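Local coordinates for protein globin II, extracellular (Lumbricus terrestris, PDB 1X9F) that binds haem and carbon monoxide and probably carries oxygen as one globin subunit of the earthworm's giant extracellular haemoglobin, erythrocruorin, at residues H24-E27 with A28-A32; R123-R127 with E128-A132. All blocks are in the same frame, centred on the assembly; numbering follows the deposited sequence.

Interaction 1 of 2, residues H24-E27 with A28-A32; sequences HDRE and AFSQA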
# COMPACT_ATOMS: atom_id res chain seq x y z
N HIS B 24 7.74 -2.06 -32.80
CA HIS B 24 8.82 -1.45 -33.60
C HIS B 24 10.12 -2.26 -33.55
O HIS B 24 10.83 -2.34 -34.55
CB HIS B 24 9.04 0.04 -33.25
CG HIS B 24 7.86 0.92 -33.59
ND1 HIS B 24 7.43 1.13 -34.88
CD2 HIS B 24 7.03 1.63 -32.80
CE1 HIS B 24 6.37 1.92 -34.87
NE2 HIS B 24 6.11 2.25 -33.62
N ASP B 25 10.41 -2.86 -32.39
CA ASP B 25 11.60 -3.72 -32.22
C ASP B 25 11.60 -4.92 -33.16
O ASP B 25 12.65 -5.30 -33.68
CB ASP B 25 11.72 -4.23 -30.78
CG ASP B 25 11.85 -3.11 -29.78
OD1 ASP B 25 12.53 -2.11 -30.07
OD2 ASP B 25 11.29 -3.15 -28.66
N ARG B 26 10.42 -5.50 -33.36
CA ARG B 26 10.27 -6.63 -34.25
C ARG B 26 10.48 -6.22 -35.70
O ARG B 26 11.14 -6.94 -36.45
CB ARG B 26 8.91 -7.29 -34.08
CG ARG B 26 8.74 -8.51 -34.97
CD ARG B 26 7.40 -9.17 -34.84
NE ARG B 26 7.20 -9.66 -33.48
CZ ARG B 26 6.15 -10.36 -33.10
NH1 ARG B 26 5.18 -10.66 -33.96
NH2 ARG B 26 6.05 -10.77 -31.84
N GLU B 27 9.93 -5.07 -36.09
CA GLU B 27 10.14 -4.56 -37.44
C GLU B 27 11.62 -4.35 -37.71
O GLU B 27 12.15 -4.81 -38.72
CB GLU B 27 9.42 -3.23 -37.67
CG GLU B 27 7.91 -3.33 -37.73
CD GLU B 27 7.28 -1.99 -38.04
OE1 GLU B 27 7.24 -1.12 -37.15
OE2 GLU B 27 6.82 -1.80 -39.18
N ALA B 28 12.29 -3.65 -36.78
CA ALA B 28 13.71 -3.34 -36.90
C ALA B 28 14.52 -4.63 -37.02
O ALA B 28 15.43 -4.74 -37.85
CB ALA B 28 14.18 -2.52 -35.70
N PHE B 29 14.15 -5.60 -36.19
CA PHE B 29 14.75 -6.92 -36.18
C PHE B 29 14.57 -7.63 -37.53
O PHE B 29 15.53 -8.18 -38.07
CB PHE B 29 14.11 -7.71 -35.05
CG PHE B 29 14.65 -9.09 -34.89
CD1 PHE B 29 15.94 -9.30 -34.42
CD2 PHE B 29 13.85 -10.19 -35.15
CE1 PHE B 29 16.44 -10.59 -34.25
CE2 PHE B 29 14.34 -11.49 -34.98
CZ PHE B 29 15.64 -11.68 -34.52
N SER B 30 13.34 -7.62 -38.05
CA SER B 30 13.04 -8.17 -39.36
C SER B 30 13.90 -7.56 -40.44
O SER B 30 14.37 -8.27 -41.33
CB SER B 30 11.58 -7.91 -39.71
OG SER B 30 10.71 -8.69 -38.90
N GLN B 31 14.10 -6.25 -40.37
CA GLN B 31 14.86 -5.52 -41.40
C GLN B 31 16.35 -5.78 -41.30
O GLN B 31 17.03 -5.97 -42.32
CB GLN B 31 14.61 -4.02 -41.31
CG GLN B 31 13.16 -3.63 -41.44
CD GLN B 31 12.97 -2.13 -41.34
OE1 GLN B 31 13.11 -1.42 -42.34
NE2 GLN B 31 12.65 -1.65 -40.15
N ALA B 32 16.86 -5.78 -40.07
CA ALA B 32 18.26 -6.09 -39.79
C ALA B 32 18.66 -7.42 -40.44
O ALA B 32 19.72 -7.51 -41.06
CB ALA B 32 18.50 -6.13 -38.30
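Ser-30 holds OG beside its backbone N (chi1 -70°), which turns the hydroxyl back along the helix to 3.0 Å from Arg-26 O. Phe-29 takes the other course, CG anti to the backbone N (chi1 -178°), and its ring leads away from the helix to pack against Leu-69 of helix 59-77 and Val-116 of helix 103-121. The i to i+4 ladder of helix 23-40 runs here from Ala-28 N on His-24 O, at 3.0 Å, to Gln-31 N on Glu-27 O, at 2.9 Å. Within the ladder Arg-26 O receives Ser-30 N at 2.8 Å and has the serine hydroxyl close by as well. That hydroxyl is also hydrogen-bonded with Asp-66 on helix 59-77. Nearer the start of the helix, His-24 ND1 gives a weak bond to Glu-27 OE1, 3.2 Å long, while NE2 bonds to Asp-86 of the Globin III chain. Arg-26 forms a salt bridge with Asp-79 of that same chain. The chemistry thus divides the opening turns of helix 23-40: Phe-29 and Ser-30 pack inward, whereas His-24 and Arg-26 bond the Globin III chain, Arg-26 also holding Gly-21 and Tyr-20 of its own chain.

Interaction 2 of 2, residues R123-R127 with E128-A132; sequences RCYDR and EAWDA
Asp-126 OD1 accepts the backbone N of Ala-129 at 2.9 Å, a nearly straight bond (160° at the hydrogen) that reaches the oxygen from above the carboxylate plane. The side chain swings over the start of the helix because CG lies anti to the backbone N (chi1 -178°), and this also lays CG against Ala-129 CB, 3.6 Å away. Close beside it, Asp-126 O receives Trp-130 N at 3.0 Å and lies in the plane of the indole at its edge, 3.2 Å from CD1. Tyr-125 adds its CD2 to the same indole carbon at 3.7 Å, the two rings meeting obliquely, their planes at 44°. Beyond them the indole packs between helices 6-20 and 103-121, on Val-12 and Leu-114, with NE1 bonded to Glu-15. Asp-126 is thus the N-cap of helix 127-142, the last helix of the globin fold, and its negative charge probably suits the positive end of the helix dipole. With an alanine here the carboxylate is gone, and Ala-129 N would probably lose its cap and Lys-2 its salt-bridge partner. The outer side is looser: Arg-127 runs extended into an exposed position, its NH1 5.2 Å from Asp-131 OD1 and not in contact with it, while that carboxylate is instead salt-bridged to Lys-110. Asp-131 CB nevertheless stays near Arg-127 O, which accepts Asp-131 N at 2.8 Å.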
# COMPACT_ATOMS: atom_id res chain seq x y z
N ARG B 123 26.31 -11.33 -25.40
CA ARG B 123 26.99 -12.58 -25.04
C ARG B 123 26.06 -13.78 -24.99
O ARG B 123 26.45 -14.89 -25.36
CB ARG B 123 27.68 -12.45 -23.68
CG ARG B 123 28.83 -11.46 -23.66
CD ARG B 123 29.79 -11.65 -22.51
NE ARG B 123 31.03 -10.89 -22.72
CZ ARG B 123 32.15 -11.07 -22.04
NH1 ARG B 123 32.22 -11.98 -21.08
NH2 ARG B 123 33.22 -10.33 -22.31
N CYS B 124 24.82 -13.56 -24.55
CA CYS B 124 23.95 -14.66 -24.15
C CYS B 124 23.29 -15.36 -25.30
O CYS B 124 22.07 -15.33 -25.44
CB CYS B 124 22.90 -14.15 -23.17
SG CYS B 124 23.70 -13.27 -21.83
N TYR B 125 24.10 -16.00 -26.13
CA TYR B 125 23.55 -16.82 -27.18
C TYR B 125 24.56 -17.89 -27.55
O TYR B 125 25.76 -17.74 -27.31
CB TYR B 125 23.08 -15.96 -28.36
CG TYR B 125 23.93 -16.02 -29.60
CD1 TYR B 125 25.27 -15.65 -29.57
CD2 TYR B 125 23.39 -16.43 -30.80
CE1 TYR B 125 26.05 -15.71 -30.70
CE2 TYR B 125 24.15 -16.49 -31.94
CZ TYR B 125 25.48 -16.13 -31.88
OH TYR B 125 26.25 -16.18 -33.02
N ASP B 126 24.06 -18.98 -28.12
CA ASP B 126 24.91 -20.09 -28.52
C ASP B 126 24.83 -20.28 -30.03
O ASP B 126 23.87 -20.84 -30.57
CB ASP B 126 24.48 -21.36 -27.79
CG ASP B 126 25.34 -22.56 -28.12
OD1 ASP B 126 25.91 -22.63 -29.23
OD2 ASP B 126 25.50 -23.50 -27.32
N ARG B 127 25.88 -19.81 -30.70
CA ARG B 127 26.00 -19.80 -32.15
C ARG B 127 25.90 -21.20 -32.74
O ARG B 127 25.25 -21.41 -33.77
CB ARG B 127 27.33 -19.16 -32.53
CG ARG B 127 27.56 -19.06 -34.00
CD ARG B 127 28.76 -18.23 -34.39
NE ARG B 127 28.60 -17.79 -35.77
CZ ARG B 127 28.83 -18.54 -36.84
NH1 ARG B 127 29.27 -19.79 -36.72
NH2 ARG B 127 28.64 -18.03 -38.05
N GLU B 128 26.56 -22.16 -32.09
CA GLU B 128 26.56 -23.53 -32.57
C GLU B 128 25.17 -24.16 -32.51
O GLU B 128 24.80 -24.92 -33.41
CB GLU B 128 27.56 -24.39 -31.80
CG GLU B 128 28.99 -24.25 -32.28
CD GLU B 128 29.91 -25.29 -31.68
OE1 GLU B 128 30.03 -25.35 -30.44
OE2 GLU B 128 30.53 -26.05 -32.46
N ALA B 129 24.42 -23.84 -31.46
CA ALA B 129 23.05 -24.34 -31.30
C ALA B 129 22.11 -23.69 -32.32
O ALA B 129 21.27 -24.37 -32.91
CB ALA B 129 22.56 -24.10 -29.88
N TRP B 130 22.27 -22.38 -32.53
CA TRP B 130 21.49 -21.68 -33.55
C TRP B 130 21.80 -22.19 -34.95
O TRP B 130 20.89 -22.52 -35.71
CB TRP B 130 21.72 -20.17 -33.48
CG TRP B 130 20.86 -19.48 -32.48
CD1 TRP B 130 21.09 -19.35 -31.15
CD2 TRP B 130 19.61 -18.82 -32.74
NE1 TRP B 130 20.07 -18.65 -30.55
CE2 TRP B 130 19.15 -18.30 -31.50
CE3 TRP B 130 18.84 -18.60 -33.89
CZ2 TRP B 130 17.95 -17.59 -31.38
CZ3 TRP B 130 17.65 -17.88 -33.77
CH2 TRP B 130 17.22 -17.39 -32.52
N ASP B 131 23.09 -22.25 -35.28
CA ASP B 131 23.52 -22.71 -36.59
C ASP B 131 22.89 -24.07 -36.94
O ASP B 131 22.36 -24.26 -38.04
CB ASP B 131 25.04 -22.80 -36.63
CG ASP B 131 25.56 -23.14 -38.01
OD1 ASP B 131 25.33 -22.35 -38.95
OD2 ASP B 131 26.22 -24.17 -38.24
N ALA B 132 22.93 -24.98 -35.97
CA ALA B 132 22.42 -26.33 -36.16
C ALA B 132 20.91 -26.33 -36.37
O ALA B 132 20.40 -27.05 -37.23
CB ALA B 132 22.78 -27.18 -34.96

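In the fold
From the N terminus, helix 6-20 comes first, and interaction 1 follows in the opening turns of helix 23-40. Interaction 2 comes much later, where the loop after helix 103-121 turns into helix 127-142. Each joins neighbouring residues of one continuous run, so neither closes a long loop, and they neither nest nor cross. The centres of interactions 1 and 2 are about 20 Å apart and their nearest atoms about 6 Å apart, without direct contact. Helix 103-121 is the common element: Val-117 meets Phe-29 from interaction 1 and Tyr-125 and Trp-130 from interaction 2. Residues 24-32 also engage helix 59-77 and the Globin III chain, residues 123-132 helix 6-20 and, through the Cys-124 disulfide, another chain.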